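Local coordinates for protein 6-aminohexanoate-cyclic-dimer hydrolase (Arthrobacter sp., PDB 3A2Q) that hydrolyses the cyclic dimer of 6-aminohexanoic acid, a by-product of nylon-6 manufacture, to the linear dimer, at residues P68-K72 against F103-M107; G124-E130 against S146-G152; V165-A171 against A209-F215; G192-P196 against L226-G231. The protein carries 1 engineered substitution. All coordinates share one frame; numbering follows the deposited sequence.

Contact 1: residues P68-K72 against F103-M107; sequences PYLLK and FVQRM
The hydroxyl OH of Tyr-69 rests against carbons of helix 102-110: CA and CG2 of Val-104 and CB of Met-107, with OH of Tyr-69 lying 3.9 Å from Val-104 CA. The phenol ring takes Met-107 over one face. Its methyl CE leads, 3.6 Å from Tyr-69 CG and displaced toward the rim, in a CH-pi contact. Higher above the same face stands SD, at 4.9 Å from the ring centroid of Tyr-69, which makes the pair a Met-aromatic contact as well. Bends at chi2 (-65°) and chi3 (-83°) of Met-107 fold the methyl back over the ring. Phe-103 turns its edge to Tyr-69 CE1. Nearer the end of the strand, Leu-71 divides its two methyls between two helix side chains: CD2 meets Val-104 CG2 at 3.6 Å, the two side chains crossing at about a right angle, while CD1 rests 4.2 Å from Phe-103 CD2. Strand 68-72 and the helix run antiparallel, their axes 11.1 Å apart at closest, the helix packing on the sheet in the alpha/beta amidase fold. With no hydrogen bond across it, this buried interface implies cohesion through van der Waals, CH-pi and sulfur-aromatic contact, which depends on close shape fit.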
# COMPACT_ATOMS: atom_id res chain seq x y z
N PRO A 68 -15.46 -11.08 0.46
CA PRO A 68 -14.61 -10.79 1.61
C PRO A 68 -13.45 -9.86 1.27
O PRO A 68 -12.99 -9.83 0.12
CB PRO A 68 -14.10 -12.18 2.03
CG PRO A 68 -15.02 -13.15 1.33
CD PRO A 68 -15.29 -12.48 0.03
N TYR A 69 -12.98 -9.12 2.26
CA TYR A 69 -11.84 -8.22 2.09
C TYR A 69 -11.10 -8.14 3.42
O TYR A 69 -11.66 -8.46 4.47
CB TYR A 69 -12.28 -6.83 1.63
CG TYR A 69 -12.62 -5.85 2.73
CD1 TYR A 69 -11.68 -4.92 3.18
CD2 TYR A 69 -13.89 -5.83 3.31
CE1 TYR A 69 -12.00 -3.99 4.17
CE2 TYR A 69 -14.22 -4.91 4.30
CZ TYR A 69 -13.27 -4.00 4.72
OH TYR A 69 -13.59 -3.08 5.70
N LEU A 70 -9.84 -7.73 3.37
CA LEU A 70 -9.02 -7.62 4.56
C LEU A 70 -8.59 -6.18 4.83
O LEU A 70 -8.37 -5.40 3.91
CB LEU A 70 -7.80 -8.54 4.43
CG LEU A 70 -8.15 -10.03 4.47
CD1 LEU A 70 -6.99 -10.86 3.95
CD2 LEU A 70 -8.51 -10.41 5.90
N LEU A 71 -8.46 -5.86 6.11
CA LEU A 71 -8.10 -4.53 6.57
C LEU A 71 -6.78 -4.52 7.33
O LEU A 71 -6.54 -5.38 8.17
CB LEU A 71 -9.22 -4.03 7.49
CG LEU A 71 -9.30 -2.57 7.93
CD1 LEU A 71 -9.69 -1.71 6.73
CD2 LEU A 71 -10.34 -2.44 9.03
N LYS A 72 -5.93 -3.55 7.04
CA LYS A 72 -4.64 -3.43 7.72
C LYS A 72 -4.92 -2.96 9.14
O LYS A 72 -5.80 -2.12 9.35
CB LYS A 72 -3.76 -2.41 7.00
CG LYS A 72 -2.35 -2.26 7.57
CD LYS A 72 -1.58 -1.20 6.80
CE LYS A 72 -0.11 -1.14 7.20
NZ LYS A 72 0.62 -0.03 6.51
N PHE A 103 -13.72 4.46 5.65
CA PHE A 103 -13.35 3.43 4.68
C PHE A 103 -14.12 2.15 4.95
O PHE A 103 -14.70 1.56 4.04
CB PHE A 103 -11.84 3.13 4.77
CG PHE A 103 -11.34 2.18 3.71
CD1 PHE A 103 -10.82 2.67 2.52
CD2 PHE A 103 -11.39 0.81 3.90
CE1 PHE A 103 -10.36 1.80 1.52
CE2 PHE A 103 -10.94 -0.07 2.92
CZ PHE A 103 -10.42 0.43 1.72
N VAL A 104 -14.13 1.72 6.21
CA VAL A 104 -14.82 0.50 6.61
C VAL A 104 -16.32 0.57 6.35
O VAL A 104 -16.92 -0.39 5.87
CB VAL A 104 -14.56 0.18 8.10
CG1 VAL A 104 -15.43 -0.99 8.55
CG2 VAL A 104 -13.10 -0.17 8.30
N GLN A 105 -16.93 1.72 6.65
CA GLN A 105 -18.37 1.88 6.42
C GLN A 105 -18.70 1.80 4.94
O GLN A 105 -19.68 1.16 4.55
CB GLN A 105 -18.86 3.21 6.98
CG GLN A 105 -18.59 3.41 8.46
CD GLN A 105 -19.19 4.70 8.98
OE1 GLN A 105 -19.04 5.76 8.35
NE2 GLN A 105 -19.84 4.64 10.13
N ARG A 106 -17.88 2.45 4.12
CA ARG A 106 -18.07 2.47 2.67
C ARG A 106 -18.00 1.06 2.07
O ARG A 106 -18.79 0.72 1.19
CB ARG A 106 -17.02 3.36 2.00
CG ARG A 106 -17.26 4.87 2.12
CD ARG A 106 -18.57 5.27 1.43
NE ARG A 106 -18.67 6.72 1.24
CZ ARG A 106 -17.99 7.40 0.32
NH1 ARG A 106 -17.16 6.78 -0.51
NH2 ARG A 106 -18.15 8.72 0.22
N MET A 107 -17.06 0.26 2.54
CA MET A 107 -16.89 -1.11 2.05
C MET A 107 -18.10 -1.99 2.39
O MET A 107 -18.59 -2.75 1.55
CB MET A 107 -15.63 -1.74 2.64
CG MET A 107 -14.32 -1.18 2.08
SD MET A 107 -14.09 -1.53 0.33
CE MET A 107 -13.40 -3.20 0.43

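Contact 2: residues G124-E130 against S146-G152; sequences GNQVTTE and SVGGSSG. With ACA (6-aminohexanoic acid), chain B; ACA (6-aminohexanoic acid), chain C.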
# COMPACT_ATOMS: atom_id res chain seq x y z
N GLY A 124 3.60 0.94 11.31
CA GLY A 124 3.98 1.05 9.91
C GLY A 124 5.34 1.67 9.69
O GLY A 124 5.61 2.25 8.64
N ASN A 125 6.23 1.51 10.66
CA ASN A 125 7.55 2.11 10.59
C ASN A 125 8.66 1.34 9.87
O ASN A 125 9.84 1.59 10.12
CB ASN A 125 8.02 2.47 12.00
CG ASN A 125 9.04 3.59 12.01
OD1 ASN A 125 10.03 3.55 12.74
ND2 ASN A 125 8.79 4.62 11.20
N GLN A 126 8.30 0.42 8.98
CA GLN A 126 9.32 -0.34 8.24
C GLN A 126 8.81 -0.71 6.86
O GLN A 126 7.61 -0.65 6.61
CB GLN A 126 9.68 -1.64 8.99
CG GLN A 126 10.29 -1.49 10.38
CD GLN A 126 11.64 -0.78 10.39
OE1 GLN A 126 12.39 -0.84 9.42
NE2 GLN A 126 11.95 -0.11 11.50
N VAL A 127 9.73 -1.10 5.97
CA VAL A 127 9.33 -1.53 4.63
C VAL A 127 9.40 -3.06 4.51
O VAL A 127 9.57 -3.62 3.42
CB VAL A 127 10.17 -0.86 3.51
CG1 VAL A 127 9.64 0.55 3.26
CG2 VAL A 127 11.64 -0.83 3.87
N THR A 128 9.30 -3.71 5.65
CA THR A 128 9.22 -5.16 5.72
C THR A 128 8.18 -5.35 6.81
O THR A 128 7.91 -4.41 7.56
CB THR A 128 10.54 -5.84 6.13
OG1 THR A 128 10.38 -7.26 5.98
CG2 THR A 128 10.90 -5.54 7.57
N THR A 129 7.58 -6.53 6.90
CA THR A 129 6.53 -6.77 7.88
C THR A 129 6.96 -7.86 8.85
O THR A 129 6.54 -9.01 8.73
CB THR A 129 5.22 -7.17 7.17
OG1 THR A 129 4.88 -6.16 6.21
CG2 THR A 129 4.07 -7.29 8.16
N GLU A 130 7.79 -7.48 9.81
CA GLU A 130 8.32 -8.41 10.82
C GLU A 130 8.28 -7.75 12.20
O GLU A 130 9.31 -7.56 12.84
CB GLU A 130 9.75 -8.78 10.44
CG GLU A 130 9.86 -9.48 9.08
CD GLU A 130 11.27 -9.49 8.53
OE1 GLU A 130 12.21 -9.85 9.27
OE2 GLU A 130 11.44 -9.15 7.34
N SER A 146 10.86 -11.67 2.58
CA SER A 146 10.01 -10.61 3.11
C SER A 146 8.82 -10.40 2.17
O SER A 146 8.82 -10.88 1.04
CB SER A 146 10.81 -9.31 3.22
OG SER A 146 9.98 -8.19 3.45
N VAL A 147 7.81 -9.68 2.65
CA VAL A 147 6.63 -9.38 1.84
C VAL A 147 6.56 -7.87 1.62
O VAL A 147 5.56 -7.35 1.14
CB VAL A 147 5.32 -9.85 2.53
CG1 VAL A 147 5.26 -11.37 2.57
CG2 VAL A 147 5.22 -9.27 3.95
N GLY A 148 7.65 -7.19 1.95
CA GLY A 148 7.68 -5.74 1.82
C GLY A 148 6.90 -5.17 2.99
O GLY A 148 6.52 -5.90 3.90
N GLY A 149 6.65 -3.86 2.98
CA GLY A 149 5.91 -3.25 4.06
C GLY A 149 5.57 -1.81 3.72
O GLY A 149 6.05 -1.31 2.70
N SER A 150 4.79 -1.13 4.56
CA SER A 150 4.27 -1.71 5.80
C SER A 150 2.99 -2.53 5.66
O SER A 150 2.62 -3.27 6.57
CB SER A 150 4.06 -0.60 6.84
OG SER A 150 3.24 0.44 6.33
N SER A 151 2.30 -2.41 4.53
CA SER A 151 1.07 -3.17 4.33
C SER A 151 1.37 -4.59 3.84
O SER A 151 0.65 -5.13 3.00
CB SER A 151 0.16 -2.46 3.33
OG SER A 151 -0.04 -1.11 3.71
N GLY A 152 2.43 -5.19 4.39
CA GLY A 152 2.84 -6.52 3.99
C GLY A 152 1.82 -7.63 4.17
O GLY A 152 1.75 -8.55 3.35
C ACA B . 6.38 6.43 9.20
O ACA B . 6.61 5.51 9.98
C2 ACA B . 5.05 7.16 9.26
C3 ACA B . 3.87 6.21 9.38
C4 ACA B . 3.36 5.81 8.01
C5 ACA B . 3.07 4.32 7.92
C6 ACA B . 3.05 3.85 6.47
N ACA B . 4.21 3.01 6.14
C ACA C . 5.02 3.23 5.12
O ACA C . 4.71 3.94 4.16
C2 ACA C . 6.38 2.55 5.18
C3 ACA C . 7.55 3.53 5.20
C4 ACA C . 7.85 4.05 6.61
C5 ACA C . 8.42 5.47 6.56
C6 ACA C . 8.48 6.12 7.94
N ACA C . 7.24 6.84 8.28
O HOH W 1 11.10 -5.97 2.23
O HOH W 2 8.04 -9.59 5.88
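Two irregular backbones, 124-130 and 146-152, come together at Val-127 and Gly-149, whose CA atoms are 3.9 Å apart, so close that a side chain on Gly-149 would collide with the Val-127 to Thr-128 peptide. The second segment is the glycine- and serine-rich loop of the amidase family, and the peptide bond before Ser-150 is cis, as in the Ser-cisSer-Lys triad of these enzymes; the nucleophile position, assigned by similarity, is here the engineered Ala-174, which touches Ser-150. Far from the substrate, a chain of hydroxyls knits the loops. Ser-146 OG accepts from Gly-148 N in an ST turn and meets Thr-128 OG1 at 2.7 Å; OG1 in turn donates to Glu-130 OE2 at 2.6 Å, reaching it on the anti side, 29° out of the carboxylate plane. A chi1 of -172° carries Thr-128 OG1 to where both partners can be met. A valine here would put a methyl where OG1 lies, and would probably leave Glu-130 OE2 and Ser-146 OG each without this mate. One water also joins Ser-146 OG to Val-127 O. Thr-129 OG1 donates to Gly-148 O at 2.8 Å, in the carbonyl plane. At the other end the loops hold the substrate, two linked 6-aminohexanoyl units. Asn-125 ND2, which also bonds Gln-411, donates to O of the chain B unit at 2.7 Å. Ser-150 OG, bonded to Lys-72 NZ and assigned by similarity to the charge relay, accepts a hydrogen bond from the other amide nitrogen, N of the same unit. Gly-124 O also accepts from that N, at 3.0 Å.

Contact 3: residues V165-A171 against A209-F215; sequences VAHGNDA and AAHEGLF. With ACA (6-aminohexanoic acid), chain C.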
# COMPACT_ATOMS: atom_id res chain seq x y z
N VAL A 165 -9.36 -8.71 -2.53
CA VAL A 165 -8.96 -7.32 -2.37
C VAL A 165 -8.66 -7.03 -0.91
O VAL A 165 -9.14 -7.73 -0.02
CB VAL A 165 -10.08 -6.36 -2.84
CG1 VAL A 165 -10.44 -6.64 -4.29
CG2 VAL A 165 -11.30 -6.51 -1.95
N ALA A 166 -7.88 -5.98 -0.66
CA ALA A 166 -7.53 -5.61 0.70
C ALA A 166 -7.13 -4.16 0.79
O ALA A 166 -6.80 -3.52 -0.22
CB ALA A 166 -6.40 -6.49 1.20
N HIS A 167 -7.16 -3.64 2.01
CA HIS A 167 -6.80 -2.26 2.29
C HIS A 167 -5.37 -2.18 2.84
O HIS A 167 -4.80 -3.17 3.31
CB HIS A 167 -7.79 -1.67 3.30
CG HIS A 167 -7.22 -0.55 4.12
ND1 HIS A 167 -6.37 -0.77 5.19
CD2 HIS A 167 -7.35 0.79 4.02
CE1 HIS A 167 -6.01 0.39 5.71
NE2 HIS A 167 -6.59 1.35 5.02
N GLY A 168 -4.81 -0.97 2.78
CA GLY A 168 -3.49 -0.72 3.29
C GLY A 168 -3.26 0.77 3.18
O GLY A 168 -4.13 1.49 2.69
N ASN A 169 -2.13 1.26 3.68
CA ASN A 169 -1.84 2.68 3.53
C ASN A 169 -0.44 2.81 2.99
O ASN A 169 0.34 1.85 3.02
CB ASN A 169 -2.05 3.49 4.81
CG ASN A 169 -1.89 2.68 6.06
OD1 ASN A 169 -0.78 2.25 6.39
ND2 ASN A 169 -2.99 2.46 6.77
N ASP A 170 -0.10 4.01 2.53
CA ASP A 170 1.16 4.23 1.86
C ASP A 170 1.72 5.63 2.16
O ASP A 170 1.16 6.63 1.73
CB ASP A 170 0.86 4.06 0.35
CG ASP A 170 2.08 4.01 -0.52
OD1 ASP A 170 2.95 4.90 -0.38
OD2 ASP A 170 2.15 3.09 -1.36
N ALA A 171 2.83 5.68 2.89
CA ALA A 171 3.47 6.95 3.24
C ALA A 171 4.82 7.11 2.54
O ALA A 171 5.30 8.23 2.36
CB ALA A 171 3.66 7.04 4.76
N ALA A 209 1.61 12.98 3.38
CA ALA A 209 2.38 11.94 2.69
C ALA A 209 1.74 10.56 2.80
O ALA A 209 1.89 9.73 1.90
CB ALA A 209 3.81 11.90 3.23
N ALA A 210 1.02 10.31 3.90
CA ALA A 210 0.36 9.02 4.10
C ALA A 210 -1.00 8.96 3.39
O ALA A 210 -1.89 9.76 3.69
CB ALA A 210 0.19 8.74 5.59
N HIS A 211 -1.14 8.03 2.45
CA HIS A 211 -2.37 7.85 1.68
C HIS A 211 -2.96 6.48 1.94
O HIS A 211 -2.21 5.51 2.10
CB HIS A 211 -2.09 7.86 0.16
CG HIS A 211 -1.42 9.08 -0.38
ND1 HIS A 211 -0.21 9.55 0.09
CD2 HIS A 211 -1.73 9.84 -1.46
CE1 HIS A 211 0.21 10.53 -0.69
NE2 HIS A 211 -0.69 10.73 -1.64
N GLU A 212 -4.29 6.37 1.97
CA GLU A 212 -4.90 5.05 2.12
C GLU A 212 -4.83 4.49 0.70
O GLU A 212 -4.99 5.23 -0.28
CB GLU A 212 -6.37 5.14 2.57
CG GLU A 212 -6.55 5.75 3.95
CD GLU A 212 -5.58 5.18 4.97
OE1 GLU A 212 -4.78 5.96 5.53
OE2 GLU A 212 -5.61 3.95 5.21
N GLY A 213 -4.57 3.18 0.59
CA GLY A 213 -4.43 2.56 -0.71
C GLY A 213 -5.22 1.27 -0.89
O GLY A 213 -5.91 0.82 0.03
N LEU A 214 -5.08 0.67 -2.07
CA LEU A 214 -5.84 -0.53 -2.42
C LEU A 214 -5.02 -1.65 -3.04
O LEU A 214 -4.08 -1.39 -3.81
CB LEU A 214 -6.95 -0.14 -3.39
CG LEU A 214 -7.82 1.04 -2.94
CD1 LEU A 214 -8.61 1.58 -4.12
CD2 LEU A 214 -8.73 0.61 -1.80
N PHE A 215 -5.42 -2.88 -2.73
CA PHE A 215 -4.78 -4.10 -3.23
C PHE A 215 -5.81 -4.94 -3.98
O PHE A 215 -6.94 -5.06 -3.53
CB PHE A 215 -4.27 -4.97 -2.07
CG PHE A 215 -3.00 -4.49 -1.45
CD1 PHE A 215 -1.78 -4.67 -2.09
CD2 PHE A 215 -3.02 -3.87 -0.20
CE1 PHE A 215 -0.58 -4.26 -1.49
CE2 PHE A 215 -1.83 -3.46 0.41
CZ PHE A 215 -0.61 -3.65 -0.24
C ACA C . 5.02 3.23 5.12
O ACA C . 4.71 3.94 4.16
C2 ACA C . 6.38 2.55 5.18
C3 ACA C . 7.55 3.53 5.20
C4 ACA C . 7.85 4.05 6.61
C5 ACA C . 8.42 5.47 6.56
C6 ACA C . 8.48 6.12 7.94
N ACA C . 7.24 6.84 8.28
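Glu-212 OE2 accepts from His-167 NE2 at 2.8 Å, nearly along its C-O axis and with the imidazole and carboxylate planes only 14° apart. A bend at chi2 (-46°) turns the carboxylate toward the histidine. Asn-169 ND2 adds a weak second bond to the same oxygen, 3.4 Å from OE2 of Glu-212, from an amide plane turned well away from that of the carboxylate. The other ends of these donors face strand 68-72: Asn-169 OD1 bonds Lys-72 NZ, the charge-relay lysine by similarity, and His-167 ND1 takes a weak bond from Lys-72 N. Beneath this polar row runs an antiparallel pair of strands, 165-170 and 211-216, inside the mixed sheet of the amidase fold. At its first hydrogen-bonded pair Ala-166 N donates to Phe-215 O and Phe-215 N to Ala-166 O. Gly-213 N reaches Gly-168 O at 2.7 Å, but the return bond of that pair is weak; between Asp-170 and His-211 both bonds are sound, Asp-170 N giving to His-211 O at 2.6 Å. On the face opposite Glu-212, Asp-170 OD1 is engaged by Arg-176 and Asn-429, and OD2 by Val-175 N. His-211 ND1 donates a hydrogen bond to Ala-209 O at 2.8 Å, from well above that carbonyl plane. Past the strand end, Ala-171 N donates to the amide oxygen O of the chain C substrate unit; Ala-172 N also bonds the substrate, consistent with an oxyanion hole.

Contact 4: residues G192-P196 against L226-G231; sequences GRISP and LDVVSG
Arg-193 and Ser-230 meet closely: CG of the arginine lies 3.3 Å from Ser-230 OG, and CD rests beside the same hydroxyl. Next to them Ile-194 lays CD1 against Val-229 CG2 at 3.6 Å, the two side chains crossing at a slant, and Leu-226 CD2 comes in at 4.0 Å from Arg-193 CG. The one direct hydrogen bond across the contact is made by backbone: Gly-231 N donates to Arg-193 O at 3.0 Å, just where the chain leaves helix 219-229. A water accepts a hydrogen bond from Ser-195 N and lies within bonding distance of Val-229 O and Gly-231 O. The loop after strand 185-188 is thus fastened to the C-terminal end of this helix of the amidase fold. Behind this first shell, Ser-230 bonds back to the carbonyl four residues earlier. Its N and its OG reach Leu-226 O from opposite faces of the carbonyl plane, OG at 2.7 Å, which sets the direction of the hydroxyl that Arg-193 packs against. An alanine in its place removes OG, which would probably leave Leu-226 O with one protein grip fewer and open a gap beside Arg-193 CG and CD. Bends at chi2 (69°) and chi3 (65°) lead the arginine past the serine to a guanidinium held by Glu-460 and Pro-241 O, and Ser-195 OG is bound by Asp-236. Farther out, Arg-106 of helix 102-110 donates to Val-228 O and Ser-230 O, Phe-103 of that helix packs on Ile-194 and Val-229, and Leu-214 of strand 211-216 lies against Ile-194 and Leu-226.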
# COMPACT_ATOMS: atom_id res chain seq x y z
N GLY A 192 -5.71 12.75 -1.02
CA GLY A 192 -7.06 13.24 -0.80
C GLY A 192 -8.16 12.50 -1.53
O GLY A 192 -9.30 12.95 -1.55
N ARG A 193 -7.82 11.37 -2.15
CA ARG A 193 -8.82 10.58 -2.87
C ARG A 193 -9.64 9.74 -1.90
O ARG A 193 -10.87 9.73 -1.96
CB ARG A 193 -8.14 9.65 -3.89
CG ARG A 193 -9.11 8.79 -4.70
CD ARG A 193 -9.94 9.63 -5.68
NE ARG A 193 -9.10 10.24 -6.71
CZ ARG A 193 -9.48 11.27 -7.46
NH1 ARG A 193 -10.67 11.82 -7.29
NH2 ARG A 193 -8.65 11.77 -8.37
N ILE A 194 -8.95 9.05 -1.00
CA ILE A 194 -9.60 8.17 -0.03
C ILE A 194 -9.49 8.71 1.39
O ILE A 194 -8.39 8.96 1.88
CB ILE A 194 -8.99 6.76 -0.04
CG1 ILE A 194 -9.05 6.18 -1.46
CG2 ILE A 194 -9.72 5.85 0.95
CD1 ILE A 194 -8.49 4.76 -1.58
N SER A 195 -10.62 8.87 2.06
CA SER A 195 -10.61 9.38 3.42
C SER A 195 -10.11 8.39 4.46
O SER A 195 -10.51 7.23 4.46
CB SER A 195 -12.01 9.83 3.84
OG SER A 195 -11.99 10.25 5.19
N PRO A 196 -9.21 8.83 5.36
CA PRO A 196 -8.64 8.00 6.42
C PRO A 196 -9.35 8.34 7.74
O PRO A 196 -8.97 7.86 8.80
CB PRO A 196 -7.19 8.46 6.46
CG PRO A 196 -7.35 9.94 6.26
CD PRO A 196 -8.40 10.06 5.17
N LEU A 226 -12.18 2.11 -6.00
CA LEU A 226 -12.08 3.57 -5.94
C LEU A 226 -13.48 4.18 -5.93
O LEU A 226 -13.73 5.15 -5.23
CB LEU A 226 -11.31 4.10 -7.14
CG LEU A 226 -9.79 4.05 -7.03
CD1 LEU A 226 -9.15 4.47 -8.34
CD2 LEU A 226 -9.35 4.97 -5.89
N ASP A 227 -14.38 3.61 -6.73
CA ASP A 227 -15.74 4.13 -6.79
C ASP A 227 -16.45 3.93 -5.45
O ASP A 227 -17.38 4.65 -5.12
CB ASP A 227 -16.54 3.42 -7.89
CG ASP A 227 -16.03 3.74 -9.28
OD1 ASP A 227 -15.45 4.84 -9.46
OD2 ASP A 227 -16.21 2.90 -10.18
N VAL A 228 -15.98 2.95 -4.69
CA VAL A 228 -16.57 2.65 -3.40
C VAL A 228 -16.08 3.52 -2.24
O VAL A 228 -16.88 4.04 -1.46
CB VAL A 228 -16.34 1.16 -3.01
CG1 VAL A 228 -16.91 0.87 -1.63
CG2 VAL A 228 -16.97 0.25 -4.05
N VAL A 229 -14.76 3.69 -2.14
CA VAL A 229 -14.20 4.43 -1.01
C VAL A 229 -13.70 5.85 -1.22
O VAL A 229 -13.18 6.45 -0.29
CB VAL A 229 -13.03 3.63 -0.38
CG1 VAL A 229 -13.51 2.23 0.01
CG2 VAL A 229 -11.86 3.54 -1.36
N SER A 230 -13.86 6.40 -2.42
CA SER A 230 -13.38 7.76 -2.68
C SER A 230 -14.37 8.87 -2.32
O SER A 230 -15.54 8.63 -2.04
CB SER A 230 -12.99 7.89 -4.16
OG SER A 230 -11.91 7.01 -4.47
N GLY A 231 -13.87 10.11 -2.31
CA GLY A 231 -14.73 11.25 -2.00
C GLY A 231 -14.39 12.00 -0.73
O GLY A 231 -13.89 11.42 0.24
O HOH W 3 -13.33 8.87 1.08
O HOH W 4 -12.80 6.06 2.63

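From the N terminus, contact 1 closes first, its 30-residue excursion bringing helix 102-110 back onto strand 68-72. Contact 2 follows in series, closing a 15-residue loop on the way to helix 152-159. Contacts 3 and 4, closing over 37 and 29 intervening residues, come last and cross, since 192-196 lies between the two strands of contact 3 and 226-231 beyond them. Strand 165-170 is the neighbour of strand 68-72, so contacts 1 and 3 share the sheet. Lys-72 ties contact 1 to Ser-150 of contact 2 and Asn-169 of contact 3, and contacts 2 and 3 both touch the substrate. Contact 4, remote from contact 2, ties loop 192-196 to the end of helix 219-229 and touches contacts 1 and 3.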